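Local coordinates for SufE-like protein, chloroplastic (Arabidopsis thaliana, PDB 4PUI), which activates the cysteine desulfurase NFS2, which mobilises sulfur for iron-sulfur cluster formation, and is represented here by its BolA domain, at residues V25-Y30 / D45-F50; D57-K62 / I88-P93; R11-K16 / D73-E78; F50-V55 / H84-V89. All blocks are in the same frame, centred on the assembly; numbering follows the deposited sequence.

Contact 1: residues V25-Y30 / D45-F50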
loop_
_atom_site.group_PDB
_atom_site.type_symbol
_atom_site.label_atom_id
_atom_site.label_comp_id
_atom_site.label_asym_id
_atom_site.label_seq_id
_atom_site.Cartn_x
_atom_site.Cartn_y
_atom_site.Cartn_z
ATOM N N VAL A 25 1.084 -3.956 -5.663
ATOM C CA VAL A 25 2.127 -3.207 -4.973
ATOM C C VAL A 25 3.201 -2.975 -6.015
ATOM O O VAL A 25 3.863 -3.913 -6.454
ATOM C CB VAL A 25 2.698 -4.003 -3.765
ATOM C CG1 VAL A 25 3.901 -3.274 -3.147
ATOM C CG2 VAL A 25 1.607 -4.241 -2.717
ATOM N N GLU A 26 3.340 -1.731 -6.455
ATOM C CA GLU A 26 4.244 -1.426 -7.553
ATOM C C GLU A 26 5.359 -0.521 -7.059
ATOM O O GLU A 26 5.097 0.565 -6.544
ATOM C CB GLU A 26 3.474 -0.737 -8.683
ATOM C CG GLU A 26 4.302 -0.455 -9.924
ATOM C CD GLU A 26 3.601 0.485 -10.886
ATOM O OE1 GLU A 26 2.653 1.184 -10.464
ATOM O OE2 GLU A 26 4.006 0.526 -12.062
ATOM N N ASP A 27 6.597 -0.977 -7.205
ATOM C CA ASP A 27 7.761 -0.187 -6.821
ATOM C C ASP A 27 8.036 0.838 -7.919
ATOM O O ASP A 27 8.391 0.477 -9.037
ATOM C CB ASP A 27 8.964 -1.122 -6.610
ATOM C CG ASP A 27 10.173 -0.421 -6.017
ATOM O OD1 ASP A 27 10.252 0.821 -6.090
ATOM O OD2 ASP A 27 11.064 -1.125 -5.490
ATOM N N VAL A 28 7.860 2.116 -7.603
ATOM C CA VAL A 28 8.157 3.172 -8.564
ATOM C C VAL A 28 9.300 4.081 -8.103
ATOM O O VAL A 28 9.388 5.248 -8.486
ATOM C CB VAL A 28 6.895 3.989 -8.915
ATOM C CG1 VAL A 28 5.895 3.115 -9.685
ATOM C CG2 VAL A 28 6.257 4.575 -7.662
ATOM N N SER A 29 10.193 3.532 -7.286
ATOM C CA SER A 29 11.337 4.292 -6.797
ATOM C C SER A 29 12.187 4.869 -7.921
ATOM O O SER A 29 12.772 5.941 -7.774
ATOM C CB SER A 29 12.210 3.417 -5.894
ATOM O OG SER A 29 11.426 2.840 -4.879
ATOM N N TYR A 30 12.251 4.155 -9.040
ATOM C CA TYR A 30 13.011 4.613 -10.201
ATOM C C TYR A 30 12.568 6.001 -10.703
ATOM O O TYR A 30 13.346 6.712 -11.333
ATOM C CB TYR A 30 12.928 3.577 -11.331
ATOM C CG TYR A 30 11.542 3.417 -11.935
ATOM C CD1 TYR A 30 11.124 4.224 -12.995
ATOM C CD2 TYR A 30 10.657 2.453 -11.460
ATOM C CE1 TYR A 30 9.868 4.084 -13.553
ATOM C CE2 TYR A 30 9.394 2.306 -12.017
ATOM C CZ TYR A 30 9.009 3.125 -13.061
ATOM O OH TYR A 30 7.759 2.986 -13.614
ATOM N N ASP A 45 17.485 1.169 -6.320
ATOM C CA ASP A 45 16.688 2.415 -6.250
ATOM C C ASP A 45 16.183 2.763 -4.852
ATOM O O ASP A 45 15.682 3.867 -4.635
ATOM C CB ASP A 45 15.531 2.479 -7.262
ATOM C CG ASP A 45 16.008 2.733 -8.672
ATOM O OD1 ASP A 45 16.986 3.491 -8.834
ATOM O OD2 ASP A 45 15.414 2.164 -9.613
ATOM N N GLY A 46 16.284 1.827 -3.914
ATOM C CA GLY A 46 15.996 2.151 -2.532
ATOM C C GLY A 46 14.672 1.711 -1.945
ATOM O O GLY A 46 14.498 1.782 -0.733
ATOM N N GLU A 47 13.744 1.258 -2.783
ATOM C CA GLU A 47 12.391 0.942 -2.332
ATOM C C GLU A 47 11.809 2.095 -1.532
ATOM O O GLU A 47 11.339 1.909 -0.418
ATOM C CB GLU A 47 12.355 -0.355 -1.506
ATOM C CG GLU A 47 12.905 -1.571 -2.244
ATOM C CD GLU A 47 12.505 -2.882 -1.586
ATOM O OE1 GLU A 47 13.260 -3.359 -0.723
ATOM O OE2 GLU A 47 11.428 -3.425 -1.924
ATOM N N THR A 48 11.832 3.286 -2.122
ATOM C CA THR A 48 11.398 4.495 -1.437
ATOM C C THR A 48 9.985 4.913 -1.830
ATOM O O THR A 48 9.324 5.633 -1.089
ATOM C CB THR A 48 12.328 5.666 -1.777
ATOM O OG1 THR A 48 12.390 5.808 -3.198
ATOM C CG2 THR A 48 13.723 5.411 -1.237
ATOM N N HIS A 49 9.523 4.461 -2.994
ATOM C CA HIS A 49 8.226 4.875 -3.511
ATOM C C HIS A 49 7.449 3.702 -4.087
ATOM O O HIS A 49 7.965 2.964 -4.924
ATOM C CB HIS A 49 8.408 5.932 -4.602
ATOM C CG HIS A 49 8.967 7.225 -4.101
ATOM N ND1 HIS A 49 10.287 7.373 -3.737
ATOM C CD2 HIS A 49 8.384 8.431 -3.896
ATOM C CE1 HIS A 49 10.494 8.613 -3.332
ATOM N NE2 HIS A 49 9.354 9.274 -3.414
ATOM N N PHE A 50 6.207 3.536 -3.640
ATOM C CA PHE A 50 5.339 2.499 -4.182
ATOM C C PHE A 50 3.980 3.067 -4.550
ATOM O O PHE A 50 3.506 4.012 -3.923
ATOM C CB PHE A 50 5.124 1.369 -3.176
ATOM C CG PHE A 50 6.360 0.563 -2.892
ATOM C CD1 PHE A 50 7.308 1.009 -1.987
ATOM C CD2 PHE A 50 6.566 -0.652 -3.539
ATOM C CE1 PHE A 50 8.459 0.257 -1.734
ATOM C CE2 PHE A 50 7.697 -1.412 -3.289
ATOM C CZ PHE A 50 8.651 -0.954 -2.379
HETATM O O HOH W 1 10.402 -3.353 -4.227
HETATM O O HOH W 2 13.499 0.085 -5.431
#
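S29 OG takes two backbone N-H groups from the other segment at once. T48 N lies 2.8 Å from S29 OG, with a bent approach. H49 N lies 3.1 Å from S29 OG and is nearly straight, 167° at the hydrogen. S29 OG in turn donates to D27 OD1, on the syn side of the carboxylate, at 2.6 Å. D27 OD1 also accepts from S29 N, which closes an Asx turn. The D27 CG is anti to the backbone N (chi1 -172°), and OD1 lies over one face of the F50 ring. D27 CB sits 3.6 Å from F50 CE2. D27 OD2 accepts hydrogen bonds from two waters: one also donates to E47 OE2, the other accepts from E47 N. E47 OE2 has a further partner in G7 N. An alanine at D27 would probably leave S29 N and OG without their acceptor and the two waters without their shared oxygen. The backbones join through V28 N, 2.8 Å from H49 O. D27 and F50 form an antiparallel, non-hydrogen-bonded pair. The arrangement is an Asx turn at the end of an outer strand, here strand 22-27 in the sheet of the BolA domain.

Contact 2: residues D57-K62 / I88-P93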
loop_
_atom_site.group_PDB
_atom_site.type_symbol
_atom_site.label_atom_id
_atom_site.label_comp_id
_atom_site.label_asym_id
_atom_site.label_seq_id
_atom_site.Cartn_x
_atom_site.Cartn_y
_atom_site.Cartn_z
ATOM N N ASP A 57 -12.933 -5.274 1.465
ATOM C CA ASP A 57 -14.106 -5.077 2.316
ATOM C C ASP A 57 -13.858 -4.070 3.431
ATOM O O ASP A 57 -14.782 -3.387 3.885
ATOM C CB ASP A 57 -14.435 -6.382 3.042
ATOM C CG ASP A 57 -15.068 -7.401 2.163
ATOM O OD1 ASP A 57 -15.336 -7.090 0.987
ATOM O OD2 ASP A 57 -15.310 -8.519 2.669
ATOM N N ALA A 58 -12.618 -4.034 3.912
ATOM C CA ALA A 58 -12.275 -3.286 5.117
ATOM C C ALA A 58 -12.472 -1.784 4.956
ATOM O O ALA A 58 -12.534 -1.060 5.941
ATOM C CB ALA A 58 -10.840 -3.605 5.549
ATOM N N PHE A 59 -12.564 -1.316 3.708
ATOM C CA PHE A 59 -12.746 0.099 3.426
ATOM C C PHE A 59 -14.202 0.560 3.440
ATOM O O PHE A 59 -14.470 1.754 3.327
ATOM C CB PHE A 59 -12.147 0.460 2.067
ATOM C CG PHE A 59 -10.691 0.151 1.942
ATOM C CD1 PHE A 59 -9.807 0.459 2.961
ATOM C CD2 PHE A 59 -10.212 -0.458 0.796
ATOM C CE1 PHE A 59 -8.456 0.163 2.824
ATOM C CE2 PHE A 59 -8.874 -0.758 0.651
ATOM C CZ PHE A 59 -7.991 -0.445 1.668
ATOM N N GLN A 60 -15.140 -0.373 3.559
ATOM C CA GLN A 60 -16.550 -0.019 3.617
ATOM C C GLN A 60 -16.839 1.001 4.704
ATOM O O GLN A 60 -16.476 0.806 5.870
ATOM C CB GLN A 60 -17.391 -1.260 3.875
ATOM C CG GLN A 60 -17.516 -2.194 2.701
ATOM C CD GLN A 60 -18.283 -3.442 3.072
ATOM O OE1 GLN A 60 -18.004 -4.075 4.092
ATOM N NE2 GLN A 60 -19.273 -3.790 2.266
ATOM N N GLY A 61 -17.474 2.101 4.316
ATOM C CA GLY A 61 -17.903 3.111 5.260
ATOM C C GLY A 61 -16.830 4.144 5.563
ATOM O O GLY A 61 -17.092 5.129 6.248
ATOM N N LYS A 62 -15.627 3.922 5.049
ATOM C CA LYS A 62 -14.525 4.855 5.278
ATOM C C LYS A 62 -14.316 5.872 4.156
ATOM O O LYS A 62 -14.251 5.510 2.986
ATOM C CB LYS A 62 -13.233 4.085 5.520
ATOM C CG LYS A 62 -13.331 3.151 6.719
ATOM C CD LYS A 62 -12.020 3.053 7.439
ATOM C CE LYS A 62 -12.115 2.193 8.698
ATOM N NZ LYS A 62 -12.865 2.870 9.781
ATOM N N ILE A 88 -1.790 5.841 -3.008
ATOM C CA ILE A 88 -2.805 4.866 -2.618
ATOM C C ILE A 88 -4.104 4.990 -3.418
ATOM O O ILE A 88 -4.658 6.075 -3.533
ATOM C CB ILE A 88 -3.109 4.995 -1.129
ATOM C CG1 ILE A 88 -1.862 4.635 -0.319
ATOM C CG2 ILE A 88 -4.311 4.110 -0.733
ATOM C CD1 ILE A 88 -1.953 4.978 1.146
ATOM N N VAL A 89 -4.562 3.870 -3.979
ATOM C CA VAL A 89 -5.921 3.761 -4.503
ATOM C C VAL A 89 -6.557 2.675 -3.661
ATOM O O VAL A 89 -6.051 1.559 -3.611
ATOM C CB VAL A 89 -5.959 3.370 -6.001
ATOM C CG1 VAL A 89 -7.399 3.064 -6.445
ATOM C CG2 VAL A 89 -5.390 4.494 -6.854
ATOM N N ALA A 90 -7.623 3.027 -2.956
ATOM C CA ALA A 90 -8.273 2.097 -2.042
ATOM C C ALA A 90 -9.763 2.077 -2.320
ATOM O O ALA A 90 -10.453 3.090 -2.126
ATOM C CB ALA A 90 -8.016 2.502 -0.597
ATOM N N LYS A 91 -10.256 0.930 -2.773
ATOM C CA LYS A 91 -11.656 0.793 -3.157
ATOM C C LYS A 91 -12.288 -0.401 -2.482
ATOM O O LYS A 91 -11.609 -1.353 -2.112
ATOM C CB LYS A 91 -11.778 0.605 -4.665
ATOM C CG LYS A 91 -11.069 1.675 -5.465
ATOM C CD LYS A 91 -11.320 1.518 -6.956
ATOM C CE LYS A 91 -10.803 2.742 -7.690
ATOM N NZ LYS A 91 -11.735 3.184 -8.763
ATOM N N THR A 92 -13.604 -0.373 -2.357
ATOM C CA THR A 92 -14.320 -1.577 -1.947
ATOM C C THR A 92 -14.688 -2.366 -3.202
ATOM O O THR A 92 -14.667 -1.819 -4.304
ATOM C CB THR A 92 -15.600 -1.225 -1.192
ATOM O OG1 THR A 92 -16.464 -0.508 -2.072
ATOM C CG2 THR A 92 -15.283 -0.343 0.005
ATOM N N PRO A 93 -15.009 -3.660 -3.050
ATOM C CA PRO A 93 -15.429 -4.404 -4.240
ATOM C C PRO A 93 -16.623 -3.741 -4.937
ATOM O O PRO A 93 -16.705 -3.761 -6.169
ATOM C CB PRO A 93 -15.807 -5.770 -3.668
ATOM C CG PRO A 93 -14.875 -5.935 -2.499
ATOM C CD PRO A 93 -14.781 -4.550 -1.894
#
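A90 CB sits over one face of the F59 ring, 3.8 Å from the ring centroid and 20° off its normal. This is a CH-pi contact, and it is displaced toward the rim: the near ring atoms are CE2 and CZ. The ring edge is also occupied. K91 O lies there near the ring plane, 3.3 Å from F59 CD2. At the root of the F59 side chain, T92 CG2 packs 3.8 Å from F59 CB and 3.6 Å from Q60 N. T92 CG2 is anti to its own carbonyl carbon, with OG1 at chi1 63°. L18, I54 and R67 also touch F59. An alanine at F59 would probably open a gap beside A90 and leave K91 O without its aromatic edge. The outer part is looser. D57 OD1 approaches P93 CG at 3.7 Å, the two side chains crossing at about a right angle. Q60 CG only brushes T92 CG2 at 4.0 Å. D57 and Q60 are both exposed. No hydrogen bond joins the two segments directly, but R67 links them by donating to K62 O and A90 O. The loop itself is a 3-10 turn, D57 to F59, followed by a type II turn, F59 to K62, closed by K62 N on F59 O at 3.0 Å. It opens the beta-alpha-beta crossover from strand 49-55 to parallel strand 85-91, part of the KH-like fold of BolA proteins.

Contact 3: residues R11-K16 / D73-E78; sequences REKLEK and DLLQDE
K13 meets the flat peptide group of L74 at its carbonyl edge, K13 NZ lying in the carbonyl plane on a lone pair of L74 O, at 2.9 Å. Two other flat groups have partners in their own segments. The R11 guanidinium has E15 OE2 at its edge, close to its plane, in a salt bridge with R11 NH1 at 3.0 Å; R11 NH2 reaches L23 O. The Q76 amide turns NE2 in plane to D73 O at 3.2 Å, and Q76 OE1 bonds K80 NZ. The K13 chain leaves with CG anti to the backbone N and bends at chi2 (67°). The K13 and L75 side chains slide past each other in opposite directions, with K13 CG 4.0 Å from L75 CD2. Helices 5-18 and 64-74 lie on the same face of the sheet in this KH-like BolA domain, and K13 ties the first to the end of the second. L75 ends helix 64-74 and is also the N-cap position of helix 76-79. The L14 and L74 side chains cross obliquely, L14 CD2 lying 4.2 Å from L74 CD1. On the sheet, L14 and L75 both touch L52. D77 OD2, 5.7 Å from K13 NZ, may add a weak electrostatic pull.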
loop_
_atom_site.group_PDB
_atom_site.type_symbol
_atom_site.label_atom_id
_atom_site.label_comp_id
_atom_site.label_asym_id
_atom_site.label_seq_id
_atom_site.Cartn_x
_atom_site.Cartn_y
_atom_site.Cartn_z
ATOM N N ARG A 11 3.357 -6.063 0.733
ATOM C CA ARG A 11 2.335 -6.962 0.197
ATOM C C ARG A 11 1.835 -7.925 1.279
ATOM O O ARG A 11 0.637 -8.134 1.430
ATOM C CB ARG A 11 2.875 -7.740 -1.002
ATOM C CG ARG A 11 1.945 -8.851 -1.464
ATOM C CD ARG A 11 2.343 -9.407 -2.821
ATOM N NE ARG A 11 1.775 -8.632 -3.914
ATOM C CZ ARG A 11 0.517 -8.748 -4.343
ATOM N NH1 ARG A 11 -0.323 -9.608 -3.764
ATOM N NH2 ARG A 11 0.093 -8.002 -5.353
ATOM N N GLU A 12 2.749 -8.503 2.046
ATOM C CA GLU A 12 2.333 -9.473 3.060
ATOM C C GLU A 12 1.499 -8.828 4.174
ATOM O O GLU A 12 0.532 -9.429 4.668
ATOM C CB GLU A 12 3.546 -10.212 3.632
ATOM C CG GLU A 12 4.046 -11.314 2.714
ATOM C CD GLU A 12 5.401 -11.858 3.120
ATOM O OE1 GLU A 12 5.675 -11.919 4.337
ATOM O OE2 GLU A 12 6.188 -12.223 2.216
ATOM N N LYS A 13 1.877 -7.619 4.567
ATOM C CA LYS A 13 1.162 -6.900 5.620
ATOM C C LYS A 13 -0.267 -6.585 5.170
ATOM O O LYS A 13 -1.221 -6.771 5.922
ATOM C CB LYS A 13 1.902 -5.616 5.989
ATOM C CG LYS A 13 1.227 -4.758 7.070
ATOM C CD LYS A 13 1.222 -5.450 8.422
ATOM C CE LYS A 13 0.622 -4.565 9.503
ATOM N NZ LYS A 13 1.652 -3.847 10.308
ATOM N N LEU A 14 -0.412 -6.106 3.943
ATOM C CA LEU A 14 -1.744 -5.775 3.452
ATOM C C LEU A 14 -2.603 -7.015 3.257
ATOM O O LEU A 14 -3.803 -6.982 3.537
ATOM C CB LEU A 14 -1.653 -4.981 2.154
ATOM C CG LEU A 14 -0.891 -3.662 2.297
ATOM C CD1 LEU A 14 -0.692 -3.021 0.940
ATOM C CD2 LEU A 14 -1.606 -2.706 3.249
ATOM N N GLU A 15 -1.999 -8.091 2.762
ATOM C CA GLU A 15 -2.704 -9.364 2.620
ATOM C C GLU A 15 -3.192 -9.850 3.984
ATOM O O GLU A 15 -4.345 -10.255 4.135
ATOM C CB GLU A 15 -1.802 -10.428 1.981
ATOM C CG GLU A 15 -1.563 -10.224 0.498
ATOM C CD GLU A 15 -0.533 -11.165 -0.076
ATOM O OE1 GLU A 15 0.231 -11.769 0.706
ATOM O OE2 GLU A 15 -0.491 -11.299 -1.316
ATOM N N LYS A 16 -2.304 -9.809 4.971
ATOM C CA LYS A 16 -2.617 -10.316 6.299
ATOM C C LYS A 16 -3.723 -9.504 6.967
ATOM O O LYS A 16 -4.632 -10.066 7.577
ATOM C CB LYS A 16 -1.369 -10.310 7.183
ATOM C CG LYS A 16 -1.603 -10.967 8.529
ATOM C CD LYS A 16 -1.221 -10.056 9.675
ATOM C CE LYS A 16 0.195 -10.324 10.144
ATOM N NZ LYS A 16 0.408 -9.813 11.527
ATOM N N ASP A 73 -1.102 3.836 8.581
ATOM C CA ASP A 73 -0.934 3.270 9.922
ATOM C C ASP A 73 -0.393 1.843 9.869
ATOM O O ASP A 73 0.489 1.466 10.647
ATOM C CB ASP A 73 -2.263 3.314 10.684
ATOM C CG ASP A 73 -2.215 2.549 11.993
ATOM O OD1 ASP A 73 -1.509 2.996 12.904
ATOM O OD2 ASP A 73 -2.891 1.501 12.115
ATOM N N LEU A 74 -0.923 1.039 8.951
ATOM C CA LEU A 74 -0.477 -0.345 8.827
ATOM C C LEU A 74 0.978 -0.432 8.409
ATOM O O LEU A 74 1.675 -1.395 8.741
ATOM C CB LEU A 74 -1.313 -1.086 7.788
ATOM C CG LEU A 74 -2.772 -1.346 8.132
ATOM C CD1 LEU A 74 -3.460 -1.975 6.933
ATOM C CD2 LEU A 74 -2.892 -2.234 9.361
ATOM N N LEU A 75 1.432 0.566 7.661
ATOM C CA LEU A 75 2.764 0.512 7.083
ATOM C C LEU A 75 3.727 1.481 7.743
ATOM O O LEU A 75 4.785 1.770 7.189
ATOM C CB LEU A 75 2.701 0.785 5.577
ATOM C CG LEU A 75 1.862 -0.230 4.788
ATOM C CD1 LEU A 75 1.808 0.134 3.313
ATOM C CD2 LEU A 75 2.427 -1.626 4.983
ATOM N N GLN A 76 3.378 1.966 8.933
ATOM C CA GLN A 76 4.138 3.049 9.540
ATOM C C GLN A 76 5.581 2.659 9.817
ATOM O O GLN A 76 6.466 3.501 9.749
ATOM C CB GLN A 76 3.467 3.564 10.814
ATOM C CG GLN A 76 3.370 2.558 11.922
ATOM C CD GLN A 76 2.708 3.145 13.151
ATOM O OE1 GLN A 76 3.343 3.852 13.947
ATOM N NE2 GLN A 76 1.425 2.860 13.314
ATOM N N ASP A 77 5.830 1.384 10.091
ATOM C CA ASP A 77 7.206 0.987 10.413
ATOM C C ASP A 77 8.116 1.123 9.195
ATOM O O ASP A 77 9.293 1.430 9.333
ATOM C CB ASP A 77 7.252 -0.420 10.992
ATOM C CG ASP A 77 6.786 -0.457 12.433
ATOM O OD1 ASP A 77 6.975 0.556 13.141
ATOM O OD2 ASP A 77 6.223 -1.488 12.851
ATOM N N GLU A 78 7.555 0.927 8.006
ATOM C CA GLU A 78 8.308 1.143 6.767
ATOM C C GLU A 78 8.557 2.629 6.564
ATOM O O GLU A 78 9.658 3.044 6.191
ATOM C CB GLU A 78 7.550 0.580 5.557
ATOM C CG GLU A 78 7.162 -0.897 5.676
ATOM C CD GLU A 78 8.352 -1.830 5.649
ATOM O OE1 GLU A 78 9.460 -1.388 5.292
ATOM O OE2 GLU A 78 8.170 -3.024 5.974
#

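Contact 4: residues F50-V55 / H84-V89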
loop_
_atom_site.group_PDB
_atom_site.type_symbol
_atom_site.label_atom_id
_atom_site.label_comp_id
_atom_site.label_asym_id
_atom_site.label_seq_id
_atom_site.Cartn_x
_atom_site.Cartn_y
_atom_site.Cartn_z
ATOM N N PHE A 50 6.207 3.536 -3.640
ATOM C CA PHE A 50 5.339 2.499 -4.182
ATOM C C PHE A 50 3.980 3.067 -4.550
ATOM O O PHE A 50 3.506 4.012 -3.923
ATOM C CB PHE A 50 5.124 1.369 -3.176
ATOM C CG PHE A 50 6.360 0.563 -2.892
ATOM C CD1 PHE A 50 7.308 1.009 -1.987
ATOM C CD2 PHE A 50 6.566 -0.652 -3.539
ATOM C CE1 PHE A 50 8.459 0.257 -1.734
ATOM C CE2 PHE A 50 7.697 -1.412 -3.289
ATOM C CZ PHE A 50 8.651 -0.954 -2.379
ATOM N N ASN A 51 3.375 2.485 -5.581
ATOM C CA ASN A 51 1.962 2.689 -5.863
ATOM C C ASN A 51 1.216 1.477 -5.345
ATOM O O ASN A 51 1.602 0.345 -5.631
ATOM C CB ASN A 51 1.694 2.829 -7.372
ATOM C CG ASN A 51 2.331 4.075 -7.980
ATOM O OD1 ASN A 51 2.495 5.090 -7.306
ATOM N ND2 ASN A 51 2.683 4.000 -9.261
ATOM N N LEU A 52 0.148 1.710 -4.584
ATOM C CA LEU A 52 -0.688 0.627 -4.069
ATOM C C LEU A 52 -2.108 0.730 -4.636
ATOM O O LEU A 52 -2.700 1.807 -4.628
ATOM C CB LEU A 52 -0.790 0.723 -2.558
ATOM C CG LEU A 52 0.508 0.745 -1.759
ATOM C CD1 LEU A 52 0.223 0.837 -0.263
ATOM C CD2 LEU A 52 1.331 -0.494 -2.061
ATOM N N ARG A 53 -2.645 -0.387 -5.122
ATOM C CA ARG A 53 -4.062 -0.451 -5.455
ATOM C C ARG A 53 -4.659 -1.594 -4.656
ATOM O O ARG A 53 -4.240 -2.742 -4.800
ATOM C CB ARG A 53 -4.293 -0.674 -6.950
ATOM C CG ARG A 53 -5.786 -0.694 -7.337
ATOM C CD ARG A 53 -5.961 -1.041 -8.802
ATOM N NE ARG A 53 -7.352 -1.012 -9.254
ATOM C CZ ARG A 53 -8.175 -2.050 -9.181
ATOM N NH1 ARG A 53 -7.754 -3.179 -8.644
ATOM N NH2 ARG A 53 -9.422 -1.957 -9.643
ATOM N N ILE A 54 -5.608 -1.268 -3.785
ATOM C CA ILE A 54 -6.169 -2.252 -2.866
ATOM C C ILE A 54 -7.673 -2.258 -2.969
ATOM O O ILE A 54 -8.303 -1.226 -2.781
ATOM C CB ILE A 54 -5.809 -1.906 -1.412
ATOM C CG1 ILE A 54 -4.335 -1.522 -1.328
ATOM C CG2 ILE A 54 -6.168 -3.071 -0.440
ATOM C CD1 ILE A 54 -3.935 -0.912 0.011
ATOM N N VAL A 55 -8.240 -3.431 -3.238
ATOM C CA VAL A 55 -9.691 -3.603 -3.183
ATOM C C VAL A 55 -10.021 -4.510 -1.994
ATOM O O VAL A 55 -9.660 -5.688 -1.981
ATOM C CB VAL A 55 -10.255 -4.197 -4.486
ATOM C CG1 VAL A 55 -11.775 -4.233 -4.417
ATOM C CG2 VAL A 55 -9.797 -3.370 -5.694
ATOM N N HIS A 84 9.488 6.415 1.603
ATOM C CA HIS A 84 9.246 7.847 1.536
ATOM C C HIS A 84 7.803 8.187 1.212
ATOM O O HIS A 84 7.200 9.035 1.874
ATOM C CB HIS A 84 10.160 8.504 0.506
ATOM C CG HIS A 84 11.600 8.541 0.911
ATOM N ND1 HIS A 84 12.029 8.155 2.161
ATOM C CD2 HIS A 84 12.705 8.919 0.227
ATOM C CE1 HIS A 84 13.343 8.296 2.230
ATOM N NE2 HIS A 84 13.777 8.746 1.072
ATOM N N ALA A 85 7.245 7.516 0.209
ATOM C CA ALA A 85 5.911 7.874 -0.263
ATOM C C ALA A 85 5.119 6.667 -0.710
ATOM O O ALA A 85 5.667 5.731 -1.295
ATOM C CB ALA A 85 6.012 8.875 -1.398
ATOM N N LEU A 86 3.822 6.705 -0.438
ATOM C CA LEU A 86 2.899 5.716 -0.969
ATOM C C LEU A 86 1.799 6.433 -1.740
ATOM O O LEU A 86 1.163 7.345 -1.216
ATOM C CB LEU A 86 2.257 4.898 0.148
ATOM C CG LEU A 86 3.173 3.984 0.952
ATOM C CD1 LEU A 86 2.487 3.558 2.240
ATOM C CD2 LEU A 86 3.569 2.789 0.113
ATOM N N SER A 87 1.572 5.998 -2.966
ATOM C CA SER A 87 0.445 6.498 -3.740
ATOM C C SER A 87 -0.693 5.470 -3.657
ATOM O O SER A 87 -0.575 4.368 -4.187
ATOM C CB SER A 87 0.867 6.725 -5.187
ATOM O OG SER A 87 -0.237 7.103 -5.985
ATOM N N ILE A 88 -1.790 5.841 -3.008
ATOM C CA ILE A 88 -2.805 4.866 -2.618
ATOM C C ILE A 88 -4.104 4.990 -3.418
ATOM O O ILE A 88 -4.658 6.075 -3.533
ATOM C CB ILE A 88 -3.109 4.995 -1.129
ATOM C CG1 ILE A 88 -1.862 4.635 -0.319
ATOM C CG2 ILE A 88 -4.311 4.110 -0.733
ATOM C CD1 ILE A 88 -1.953 4.978 1.146
ATOM N N VAL A 89 -4.562 3.870 -3.979
ATOM C CA VAL A 89 -5.921 3.761 -4.503
ATOM C C VAL A 89 -6.557 2.675 -3.661
ATOM O O VAL A 89 -6.051 1.559 -3.611
ATOM C CB VAL A 89 -5.959 3.370 -6.001
ATOM C CG1 VAL A 89 -7.399 3.064 -6.445
ATOM C CG2 VAL A 89 -5.390 4.494 -6.854
#
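S87 N donates to F50 O at 2.9 Å, and S87 O accepts from L52 N at 2.8 Å. The parallel pairing continues with V89 N on L52 O and I54 N on V89 O. At the start F50 N reaches A85 O at a longer 3.3 Å. All five bonds are close to straight. Three CA-H...O contacts accompany them, from L86 to F50 O, N51 to S87 O and R53 to V89 O. The strand segments run parallel, their directions 24° apart.

Apolar contacts lie on the face carrying F50, L52, L86 and I88. L86 CD2 touches both F50 CB and L52 CD1, 3.9 Å from each. L52 CD1 is 4.3 Å from I88 CG1.

The other face carries N51, R53, S87 and V89. There N51 OD1 lies 3.1 Å from S87 CB, with N51 CG anti to its carbonyl carbon (chi1 -65°). The N51 amide nitrogen turns instead to E26, and R53 forms a salt bridge with E22. R53 CG only grazes V89 CG1.

Strand 49-55 is the middle strand, with strand 22-27 antiparallel on its other side. I10 and L14 of helix 5-18 and I71 of helix 64-74 pack on the apolar face.

Overall arrangement
All four contacts belong to one BolA domain, and no ligand takes part in any of them. Contact 4 is the central one, its centre about 4 Å from that of the chain. Contact 1 shares F50 with it, and their centres are about 10 Å apart. Contact 2 shares I88 and V89 with it, with centres about 13 Å apart. Contacts 1 and 2 sit on opposite sides of the chain centre, about 23 Å apart between centres, and do not touch. Contact 3 lies over the sheet, where L75 CD1 meets L86 CD1 at 3.7 Å. It also touches contact 1, through R11 and V25. Along the chain, contact 1 is nested inside the loop that contact 3 closes.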